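Local coordinates for putative glycosidase ph117-related (Bacteroides thetaiotaomicron, PDB 5A7V), which probably cleaves mannose-containing oligosaccharides as a member of glycoside hydrolase family 130, and binds mannose in a central pocket, at residues G40-P45 and A373-K378; N78-L83 and E145-A150; D267-E272 and N289-A294. All blocks are in the same frame, centred on the assembly; numbering follows the deposited sequence.

Contact 1 (G40-P45 and A373-K378); sequences GGFERP and AIYNPK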
loop_
_atom_site.group_PDB
_atom_site.type_symbol
_atom_site.label_atom_id
_atom_site.label_comp_id
_atom_site.label_asym_id
_atom_site.label_seq_id
_atom_site.Cartn_x
_atom_site.Cartn_y
_atom_site.Cartn_z
ATOM N N GLY A 40 14.330 2.993 -7.847
ATOM C CA GLY A 40 15.225 2.495 -6.809
ATOM C C GLY A 40 16.680 2.635 -7.141
ATOM O O GLY A 40 17.046 3.080 -8.231
ATOM N N GLY A 41 17.554 2.221 -6.214
ATOM C CA GLY A 41 17.155 1.644 -4.926
ATOM C C GLY A 41 16.646 2.650 -3.898
ATOM O O GLY A 41 16.917 3.854 -4.026
ATOM N N PHE A 42 15.874 2.141 -2.935
ATOM C CA PHE A 42 15.377 2.914 -1.803
ATOM C C PHE A 42 16.225 2.614 -0.572
ATOM O O PHE A 42 16.183 1.484 -0.045
ATOM C CB PHE A 42 13.922 2.597 -1.541
ATOM C CG PHE A 42 12.978 3.037 -2.646
ATOM C CD1 PHE A 42 12.807 2.285 -3.802
ATOM C CD2 PHE A 42 12.235 4.208 -2.503
ATOM C CE1 PHE A 42 11.933 2.697 -4.786
ATOM C CE2 PHE A 42 11.345 4.616 -3.486
ATOM C CZ PHE A 42 11.185 3.869 -4.631
ATOM N N GLU A 43 16.949 3.625 -0.085
ATOM C CA GLU A 43 17.865 3.444 1.014
ATOM C C GLU A 43 17.195 3.856 2.323
ATOM O O GLU A 43 16.644 4.954 2.447
ATOM C CB GLU A 43 19.116 4.266 0.760
ATOM C CG GLU A 43 20.184 4.137 1.818
ATOM C CD GLU A 43 21.501 4.794 1.450
ATOM O OE1 GLU A 43 21.725 5.234 0.313
ATOM O OE2 GLU A 43 22.349 4.823 2.329
ATOM N N ARG A 44 17.269 2.989 3.331
ATOM C CA ARG A 44 16.775 3.276 4.671
ATOM C C ARG A 44 17.738 4.269 5.330
ATOM O O ARG A 44 18.952 4.007 5.389
ATOM C CB ARG A 44 16.753 1.991 5.469
ATOM C CG ARG A 44 15.799 0.916 4.942
ATOM C CD ARG A 44 16.207 -0.459 5.499
ATOM N NE ARG A 44 15.427 -1.607 5.026
ATOM C CZ ARG A 44 15.635 -2.241 3.862
ATOM N NH1 ARG A 44 16.582 -1.847 3.032
ATOM N NH2 ARG A 44 14.916 -3.299 3.577
ATOM N N PRO A 45 17.237 5.379 5.853
ATOM C CA PRO A 45 18.218 6.301 6.459
ATOM C C PRO A 45 18.777 5.741 7.764
ATOM O O PRO A 45 18.063 5.166 8.533
ATOM C CB PRO A 45 17.413 7.576 6.668
ATOM C CG PRO A 45 16.332 7.483 5.638
ATOM C CD PRO A 45 15.956 6.004 5.644
ATOM N N ALA A 373 12.072 4.613 3.361
ATOM C CA ALA A 373 13.343 4.573 2.615
ATOM C C ALA A 373 13.263 5.592 1.456
ATOM O O ALA A 373 12.138 5.978 1.055
ATOM C CB ALA A 373 13.609 3.155 2.091
ATOM N N ILE A 374 14.410 6.038 0.958
ATOM C CA ILE A 374 14.470 7.135 -0.033
ATOM C C ILE A 374 15.181 6.663 -1.295
ATOM O O ILE A 374 16.316 6.156 -1.227
ATOM C CB ILE A 374 15.189 8.382 0.521
ATOM C CG1 ILE A 374 14.582 8.853 1.836
ATOM C CG2 ILE A 374 15.172 9.509 -0.535
ATOM C CD1 ILE A 374 15.354 9.967 2.520
ATOM N N TYR A 375 14.545 6.869 -2.451
ATOM C CA TYR A 375 15.171 6.737 -3.765
ATOM C C TYR A 375 15.467 8.152 -4.249
ATOM O O TYR A 375 14.534 8.961 -4.471
ATOM C CB TYR A 375 14.258 5.995 -4.742
ATOM C CG TYR A 375 14.588 6.157 -6.203
ATOM C CD1 TYR A 375 15.884 6.007 -6.679
ATOM C CD2 TYR A 375 13.572 6.474 -7.128
ATOM C CE1 TYR A 375 16.159 6.154 -8.034
ATOM C CE2 TYR A 375 13.855 6.616 -8.463
ATOM C CZ TYR A 375 15.122 6.493 -8.931
ATOM O OH TYR A 375 15.346 6.608 -10.266
ATOM N N ASN A 376 16.734 8.490 -4.410
ATOM C CA ASN A 376 17.156 9.783 -4.918
ATOM C C ASN A 376 17.594 9.598 -6.381
ATOM O O ASN A 376 18.679 9.078 -6.645
ATOM C CB ASN A 376 18.320 10.353 -4.099
ATOM C CG ASN A 376 18.749 11.717 -4.583
ATOM O OD1 ASN A 376 18.263 12.197 -5.618
ATOM N ND2 ASN A 376 19.656 12.337 -3.862
ATOM N N PRO A 377 16.771 10.035 -7.356
ATOM C CA PRO A 377 17.181 9.852 -8.764
ATOM C C PRO A 377 18.554 10.470 -9.115
ATOM O O PRO A 377 19.222 9.998 -10.013
ATOM C CB PRO A 377 16.035 10.538 -9.534
ATOM C CG PRO A 377 14.862 10.473 -8.617
ATOM C CD PRO A 377 15.421 10.651 -7.234
ATOM N N LYS A 378 18.948 11.541 -8.421
ATOM C CA LYS A 378 20.223 12.213 -8.631
ATOM C C LYS A 378 21.395 11.429 -8.047
ATOM O O LYS A 378 22.538 11.622 -8.459
ATOM C CB LYS A 378 20.179 13.630 -8.026
ATOM C CG LYS A 378 19.194 14.541 -8.806
ATOM C CD LYS A 378 19.204 15.973 -8.261
ATOM C CE LYS A 378 17.997 16.800 -8.706
ATOM N NZ LYS A 378 18.178 18.248 -8.338
HETATM O O HOH W 1 18.581 6.346 -3.625
#
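Phe42 and Tyr375 meet where the chain's N-terminal region pairs antiparallel with an edge strand, 369-375, of the last sheet, in the manner of the ring closure that joins the N- and C-terminal regions in many beta-propellers. Glu43 and Ile374 form the single hydrogen-bonded pair, with Glu43 N to Ile374 O at 2.8 Å and Ile374 N to Glu43 O at 2.9 Å. The inner side is tight. Tyr375 CB sits 3.5 Å from the centroid of the Phe42 ring, over its face, while the tyrosine edge turns toward that same face, the planes 56° apart. The Tyr375 ring, swung opposite the backbone N (chi1 162°), carries on past Phe42 and lies against Gly40, whose CA packs over its face. Glycine suits this place because its backbone angles would jam a CB against the preceding carbonyl. Small Ala373 lets its CB meet Phe42 CB at 3.7 Å, and on this side Arg44 runs on to salt bridges with Glu337 and Asp384.

The other side is looser. Pro45 CG only brushes Ile374 CD1 at 4.1 Å, and the extended Glu43 leads away into solvent. A water accepts from Asn376 N at 2.9 Å and lies 3.0 Å from Gly41 O.

Contact 2 (N78-L83 and E145-A150); sequences NPAATL and EDPRIA. With MAN (alpha-D-mannopyranose), chain D; MAN (alpha-D-mannopyranose), chain E; BMA (beta-D-mannopyranose), chain C.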
loop_
_atom_site.group_PDB
_atom_site.type_symbol
_atom_site.label_atom_id
_atom_site.label_comp_id
_atom_site.label_asym_id
_atom_site.label_seq_id
_atom_site.Cartn_x
_atom_site.Cartn_y
_atom_site.Cartn_z
ATOM N N ASN A 78 1.315 -0.525 7.816
ATOM C CA ASN A 78 0.611 -0.349 6.523
ATOM C C ASN A 78 0.034 1.052 6.293
ATOM O O ASN A 78 -1.159 1.264 6.507
ATOM C CB ASN A 78 -0.424 -1.440 6.381
ATOM C CG ASN A 78 0.215 -2.822 6.247
ATOM O OD1 ASN A 78 1.433 -2.977 6.360
ATOM N ND2 ASN A 78 -0.623 -3.812 6.079
ATOM N N PRO A 79 0.932 1.954 5.873
ATOM C CA PRO A 79 0.594 3.385 5.832
ATOM C C PRO A 79 0.290 3.912 4.443
ATOM O O PRO A 79 0.835 3.447 3.438
ATOM C CB PRO A 79 1.899 4.028 6.315
ATOM C CG PRO A 79 2.948 3.150 5.719
ATOM C CD PRO A 79 2.389 1.773 5.774
ATOM N N ALA A 80 -0.578 4.937 4.379
ATOM C CA ALA A 80 -0.679 5.806 3.196
ATOM C C ALA A 80 0.269 6.976 3.397
ATOM O O ALA A 80 0.586 7.337 4.534
ATOM C CB ALA A 80 -2.093 6.337 3.062
ATOM N N ALA A 81 0.650 7.628 2.300
ATOM C CA ALA A 81 1.489 8.800 2.366
ATOM C C ALA A 81 1.111 9.735 1.250
ATOM O O ALA A 81 0.811 9.309 0.146
ATOM C CB ALA A 81 2.965 8.467 2.331
ATOM N N THR A 82 1.157 11.028 1.549
ATOM C CA THR A 82 0.855 12.064 0.546
ATOM C C THR A 82 1.585 13.354 0.883
ATOM O O THR A 82 2.251 13.462 1.903
ATOM C CB THR A 82 -0.679 12.202 0.351
ATOM O OG1 THR A 82 -1.007 12.904 -0.867
ATOM C CG2 THR A 82 -1.339 12.876 1.526
ATOM N N LEU A 83 1.362 14.361 0.032
ATOM C CA LEU A 83 1.858 15.723 0.201
ATOM C C LEU A 83 0.681 16.621 0.549
ATOM O O LEU A 83 -0.348 16.589 -0.144
ATOM C CB LEU A 83 2.502 16.177 -1.099
ATOM C CG LEU A 83 3.034 17.585 -1.180
ATOM C CD1 LEU A 83 4.222 17.753 -0.262
ATOM C CD2 LEU A 83 3.359 17.967 -2.612
ATOM N N GLU A 145 -8.632 -0.429 7.191
ATOM C CA GLU A 145 -7.268 -0.961 7.079
ATOM C C GLU A 145 -6.556 -0.481 5.821
ATOM O O GLU A 145 -7.195 -0.198 4.788
ATOM C CB GLU A 145 -7.272 -2.496 6.985
ATOM C CG GLU A 145 -8.072 -3.184 8.056
ATOM C CD GLU A 145 -8.217 -4.675 7.864
ATOM O OE1 GLU A 145 -8.087 -5.172 6.706
ATOM O OE2 GLU A 145 -8.567 -5.386 8.867
ATOM N N ASP A 146 -5.242 -0.408 5.874
ATOM C CA ASP A 146 -4.398 -0.431 4.677
ATOM C C ASP A 146 -4.733 0.655 3.635
ATOM O O ASP A 146 -5.026 0.377 2.469
ATOM C CB ASP A 146 -4.397 -1.808 4.007
ATOM C CG ASP A 146 -3.921 -2.972 4.886
ATOM O OD1 ASP A 146 -3.431 -2.737 5.991
ATOM O OD2 ASP A 146 -4.060 -4.108 4.362
ATOM N N PRO A 147 -4.657 1.919 4.078
ATOM C CA PRO A 147 -5.012 3.023 3.164
ATOM C C PRO A 147 -3.963 3.264 2.102
ATOM O O PRO A 147 -2.764 3.110 2.331
ATOM C CB PRO A 147 -5.110 4.242 4.106
ATOM C CG PRO A 147 -4.065 3.918 5.164
ATOM C CD PRO A 147 -4.212 2.416 5.385
ATOM N N ARG A 148 -4.420 3.711 0.927
ATOM C CA ARG A 148 -3.547 4.313 -0.066
ATOM C C ARG A 148 -4.193 5.657 -0.444
ATOM O O ARG A 148 -5.418 5.715 -0.569
ATOM C CB ARG A 148 -3.411 3.501 -1.342
ATOM C CG ARG A 148 -2.491 2.308 -1.202
ATOM C CD ARG A 148 -3.191 1.089 -1.060
ATOM N NE ARG A 148 -2.400 -0.149 -1.232
ATOM C CZ ARG A 148 -2.651 -1.191 -0.484
ATOM N NH1 ARG A 148 -3.523 -1.158 0.463
ATOM N NH2 ARG A 148 -1.922 -2.287 -0.645
ATOM N N ILE A 149 -3.358 6.693 -0.596
ATOM C CA ILE A 149 -3.911 8.049 -0.884
ATOM C C ILE A 149 -3.228 8.618 -2.123
ATOM O O ILE A 149 -2.005 8.565 -2.279
ATOM C CB ILE A 149 -3.739 9.011 0.296
ATOM C CG1 ILE A 149 -4.617 8.537 1.469
ATOM C CG2 ILE A 149 -4.100 10.446 -0.094
ATOM C CD1 ILE A 149 -4.395 9.204 2.813
ATOM N N ALA A 150 -4.074 9.169 -3.013
ATOM C CA ALA A 150 -3.639 9.953 -4.169
ATOM C C ALA A 150 -4.490 11.221 -4.202
ATOM O O ALA A 150 -5.482 11.287 -3.477
ATOM C CB ALA A 150 -3.774 9.154 -5.449
HETATM C C1 MAN D . -5.973 -10.496 6.651
HETATM C C2 MAN D . -4.856 -9.542 6.622
HETATM C C3 MAN D . -5.103 -8.644 7.813
HETATM C C4 MAN D . -6.492 -8.017 7.855
HETATM C C5 MAN D . -7.574 -9.049 7.590
HETATM C C6 MAN D . -8.880 -8.426 7.145
HETATM O O1 MAN D . -5.956 -11.459 7.634
HETATM O O2 MAN D . -4.862 -8.705 5.472
HETATM O O3 MAN D . -4.169 -7.558 7.897
HETATM O O4 MAN D . -6.726 -7.440 9.153
HETATM O O5 MAN D . -7.216 -9.935 6.548
HETATM O O6 MAN D . -8.748 -7.638 5.957
HETATM C C1 MAN E . -2.458 -9.015 3.469
HETATM C C2 MAN E . -2.184 -7.504 3.312
HETATM C C3 MAN E . -1.903 -6.719 4.608
HETATM C C4 MAN E . -0.962 -7.501 5.542
HETATM C C5 MAN E . -0.557 -8.873 4.973
HETATM C C6 MAN E . 0.249 -9.719 5.985
HETATM O O1 MAN E . -2.141 -9.803 2.197
HETATM O O2 MAN E . -3.352 -6.970 2.673
HETATM O O3 MAN E . -3.078 -6.442 5.345
HETATM O O4 MAN E . 0.146 -6.657 5.778
HETATM O O5 MAN E . -1.797 -9.568 4.629
HETATM O O6 MAN E . -0.569 -10.002 7.129
HETATM C C1 BMA C . -5.796 -10.516 6.670
HETATM C C2 BMA C . -4.755 -9.423 6.935
HETATM C C3 BMA C . -5.216 -8.581 8.103
HETATM C C4 BMA C . -6.618 -8.061 7.854
HETATM C C5 BMA C . -7.557 -9.171 7.368
HETATM C C6 BMA C . -8.921 -8.650 6.953
HETATM O O1 BMA C . -5.483 -11.433 5.634
HETATM O O2 BMA C . -4.629 -8.563 5.794
HETATM O O3 BMA C . -4.292 -7.469 8.410
HETATM O O4 BMA C . -7.095 -7.516 9.095
HETATM O O5 BMA C . -7.023 -9.912 6.246
HETATM O O6 BMA C . -8.850 -7.675 5.908
HETATM O O HOH W 2 -0.550 5.855 -0.221
HETATM O O HOH W 3 -0.509 10.920 -2.742
#
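The sugar pocket of the GH130 beta-propeller opens at the ends of two neighbouring central strands, and Asn78 and Asp146 meet there side by side. Each strand is an outermost member of its own four-stranded sheet, and the two run nearly parallel (14°) as strands of adjacent blades. Asn78 and Asp146 both have positive phi, a conformation that asparagine and aspartate tolerate well, and both are followed by proline.

Asn78 uses both amide hydrogens. One goes in the amide plane to Asp146 OD1 (ND2 to OD1 3.0 Å), arriving from above the carboxylate plane. The other runs almost straight, at 171°, to O4 of the mannose of chain E, 3.0 Å from ND2. Asp146 OD2 lies 2.7 Å from O3 of that sugar. Glu145 reaches the next sugar site, modelled as either anomer of mannose, with OE1 2.7 Å from O6 of the chain D mannose. Arg148 turns back from the interface, giving NH1 to Asp146 O and its other nitrogens to the carbonyls of Cys273 and Gly274.

Away from the sugar, the strands are joined by packing and water. Compact Ala80 lets the strands come close: its CB lies 3.4 Å from Pro147 O and 3.7 Å from Ile149 CD1. Ile149 CG2 covers Thr82, and a water linking Thr82 OG1 to Ile149 O satisfies this buried carbonyl, 2.8 Å away.

Asp146 OD1 is thus gripped by Asn78 and by a salt bridge from Arg93, which probably fixes the rotation of the carboxylate and turns OD2 to the mannose. Glu231, Glu272, Tyr306 and Asp367 also bind this sugar, so the O3 and O4 contacts at this interface probably help set its orientation.

Contact 3 (D267-E272 and N289-A294); sequences DSQLTE and NGKNSA. With MAN (alpha-D-mannopyranose), chain E.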
loop_
_atom_site.group_PDB
_atom_site.type_symbol
_atom_site.label_atom_id
_atom_site.label_comp_id
_atom_site.label_asym_id
_atom_site.label_seq_id
_atom_site.Cartn_x
_atom_site.Cartn_y
_atom_site.Cartn_z
ATOM N N ASP A 267 7.246 -13.695 -5.832
ATOM C CA ASP A 267 5.834 -13.316 -5.965
ATOM C C ASP A 267 5.048 -14.523 -6.495
ATOM O O ASP A 267 4.557 -14.565 -7.625
ATOM C CB ASP A 267 5.640 -12.086 -6.816
ATOM C CG ASP A 267 6.192 -12.191 -8.233
ATOM O OD1 ASP A 267 7.132 -12.988 -8.501
ATOM O OD2 ASP A 267 5.712 -11.386 -9.096
ATOM N N SER A 268 4.976 -15.547 -5.624
ATOM C CA SER A 268 4.546 -16.889 -5.979
ATOM C C SER A 268 3.245 -17.342 -5.328
ATOM O O SER A 268 2.655 -18.330 -5.769
ATOM C CB SER A 268 5.687 -17.883 -5.728
ATOM O OG SER A 268 6.281 -17.620 -4.473
ATOM N N GLN A 269 2.838 -16.686 -4.230
ATOM C CA GLN A 269 1.540 -16.930 -3.609
ATOM C C GLN A 269 0.571 -15.766 -3.811
ATOM O O GLN A 269 -0.634 -16.008 -4.000
ATOM C CB GLN A 269 1.710 -17.233 -2.109
ATOM C CG GLN A 269 0.441 -17.729 -1.430
ATOM C CD GLN A 269 0.746 -18.359 -0.059
ATOM O OE1 GLN A 269 1.783 -18.983 0.107
ATOM N NE2 GLN A 269 -0.096 -18.133 0.892
ATOM N N LEU A 270 1.091 -14.524 -3.756
ATOM C CA LEU A 270 0.244 -13.302 -3.941
ATOM C C LEU A 270 1.053 -12.325 -4.770
ATOM O O LEU A 270 2.303 -12.285 -4.706
ATOM C CB LEU A 270 -0.067 -12.636 -2.607
ATOM C CG LEU A 270 -0.819 -13.426 -1.577
ATOM C CD1 LEU A 270 -0.882 -12.629 -0.263
ATOM C CD2 LEU A 270 -2.200 -13.831 -2.025
ATOM N N THR A 271 0.299 -11.508 -5.522
ATOM C CA THR A 271 0.801 -10.297 -6.225
ATOM C C THR A 271 -0.153 -9.157 -5.840
ATOM O O THR A 271 -1.201 -8.973 -6.488
ATOM C CB THR A 271 0.836 -10.465 -7.785
ATOM O OG1 THR A 271 -0.450 -10.917 -8.224
ATOM C CG2 THR A 271 1.879 -11.493 -8.223
ATOM N N GLU A 272 0.182 -8.442 -4.793
ATOM C CA GLU A 272 -0.772 -7.558 -4.125
ATOM C C GLU A 272 -0.340 -6.115 -4.327
ATOM O O GLU A 272 0.762 -5.692 -4.023
ATOM C CB GLU A 272 -0.808 -7.864 -2.630
ATOM C CG GLU A 272 -1.744 -6.917 -1.851
ATOM C CD GLU A 272 -2.116 -7.382 -0.475
ATOM O OE1 GLU A 272 -1.391 -8.294 0.067
ATOM O OE2 GLU A 272 -3.136 -6.911 0.064
ATOM N N ASN A 289 3.474 -5.901 -3.831
ATOM C CA ASN A 289 3.943 -6.790 -2.767
ATOM C C ASN A 289 3.779 -8.236 -3.174
ATOM O O ASN A 289 2.689 -8.675 -3.483
ATOM C CB ASN A 289 3.111 -6.466 -1.513
ATOM C CG ASN A 289 3.374 -5.057 -1.029
ATOM O OD1 ASN A 289 4.448 -4.752 -0.566
ATOM N ND2 ASN A 289 2.365 -4.160 -1.168
ATOM N N GLY A 290 4.902 -8.956 -3.179
ATOM C CA GLY A 290 4.842 -10.394 -3.446
ATOM C C GLY A 290 4.885 -11.197 -2.169
ATOM O O GLY A 290 5.669 -10.868 -1.283
ATOM N N LYS A 291 4.119 -12.268 -2.089
ATOM C CA LYS A 291 4.247 -13.220 -0.969
ATOM C C LYS A 291 4.878 -14.508 -1.536
ATOM O O LYS A 291 4.430 -15.065 -2.543
ATOM C CB LYS A 291 2.897 -13.546 -0.319
ATOM C CG LYS A 291 3.026 -14.523 0.825
ATOM C CD LYS A 291 1.686 -14.806 1.518
ATOM C CE LYS A 291 1.880 -15.811 2.654
ATOM N NZ LYS A 291 0.621 -16.024 3.394
ATOM N N ASN A 292 5.946 -14.953 -0.868
ATOM C CA ASN A 292 6.707 -16.131 -1.311
ATOM C C ASN A 292 6.055 -17.438 -0.835
ATOM O O ASN A 292 5.928 -17.697 0.366
ATOM C CB ASN A 292 8.132 -16.014 -0.794
ATOM C CG ASN A 292 9.082 -17.010 -1.454
ATOM O OD1 ASN A 292 8.976 -17.292 -2.644
ATOM N ND2 ASN A 292 10.065 -17.499 -0.667
ATOM N N SER A 293 5.621 -18.262 -1.778
ATOM C CA SER A 293 5.058 -19.559 -1.471
ATOM C C SER A 293 6.104 -20.557 -0.959
ATOM O O SER A 293 7.155 -20.720 -1.594
ATOM C CB SER A 293 4.451 -20.160 -2.768
ATOM O OG SER A 293 4.045 -21.517 -2.571
ATOM N N ALA A 294 5.835 -21.169 0.186
ATOM C CA ALA A 294 6.777 -22.214 0.691
ATOM C C ALA A 294 6.946 -23.328 -0.331
ATOM O O ALA A 294 8.033 -23.922 -0.432
ATOM C CB ALA A 294 6.227 -22.760 1.997
HETATM C C1 MAN E . -2.458 -9.015 3.469
HETATM C C2 MAN E . -2.184 -7.504 3.312
HETATM C C3 MAN E . -1.903 -6.719 4.608
HETATM C C4 MAN E . -0.962 -7.501 5.542
HETATM C C5 MAN E . -0.557 -8.873 4.973
HETATM C C6 MAN E . 0.249 -9.719 5.985
HETATM O O1 MAN E . -2.141 -9.803 2.197
HETATM O O2 MAN E . -3.352 -6.970 2.673
HETATM O O3 MAN E . -3.078 -6.442 5.345
HETATM O O4 MAN E . 0.146 -6.657 5.778
HETATM O O5 MAN E . -1.797 -9.568 4.629
HETATM O O6 MAN E . -0.569 -10.002 7.129
#
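Glu272 and Asn289 hold each other by a reciprocal pair of backbone hydrogen bonds, Asn289 N to Glu272 O at 2.7 Å and Glu272 N to Asn289 O at 2.8 Å. From this fixed backbone the Glu272 side chain runs out fully extended, CG anti to the backbone N (chi1 177°), and its carboxylate spans two neighbouring hydroxyls of the chain E mannose. O2 donates to OE2 at 2.6 Å, and O1 lies 2.7 Å from OE1. Ser204 is a second partner of OE2.

At the other end Ser293 N donates to Ser268 OG at 2.8 Å, a hydroxyl that also pairs with His265 O. A serine fits here, its short arm standing between its own N and carbonyl carbon (chi1 45°) to meet the opposite backbone. Between these ends lies a classic beta bulge in the hairpin of strands 270-280 and 283-291: Gln269 and Leu270 both face Lys291, whose carbonyl O takes Gln269 N at 2.8 Å and Ser268 N at 3.2 Å.

On the sheet face that carries Glu272 and Asn289, extended Lys291 lies alongside Leu270, CD1 of the leucine 3.8 Å from CD of the lysine, with Tyr306 touching both. On the opposite face Gly290 has only its CA, and a CB would clash with Asp267 CB, which rests against it while the aspartate's carboxylate leads away to Arg262, Arg324 and Tyr288.

How the contacts relate
Contact 1 spans nearly the whole chain, joining its N-terminal region to the last strand, 369-375; contacts 2 and 3 are nested inside that loop and follow one another in series. Contact 2 joins two separate four-stranded sheets at the middle of the propeller, whereas contact 3 lies within one hairpin of the mixed sheet. Their centres are 21 Å apart, yet their nearest atoms come within about 5 Å and both touch the chain E mannose, so different blades contribute to a single pocket. Contact 1 touches neither: its centre is 19 Å from that of contact 2 and 24 Å from that of contact 3, at the periphery, where it joins the N- and C-terminal regions of the chain.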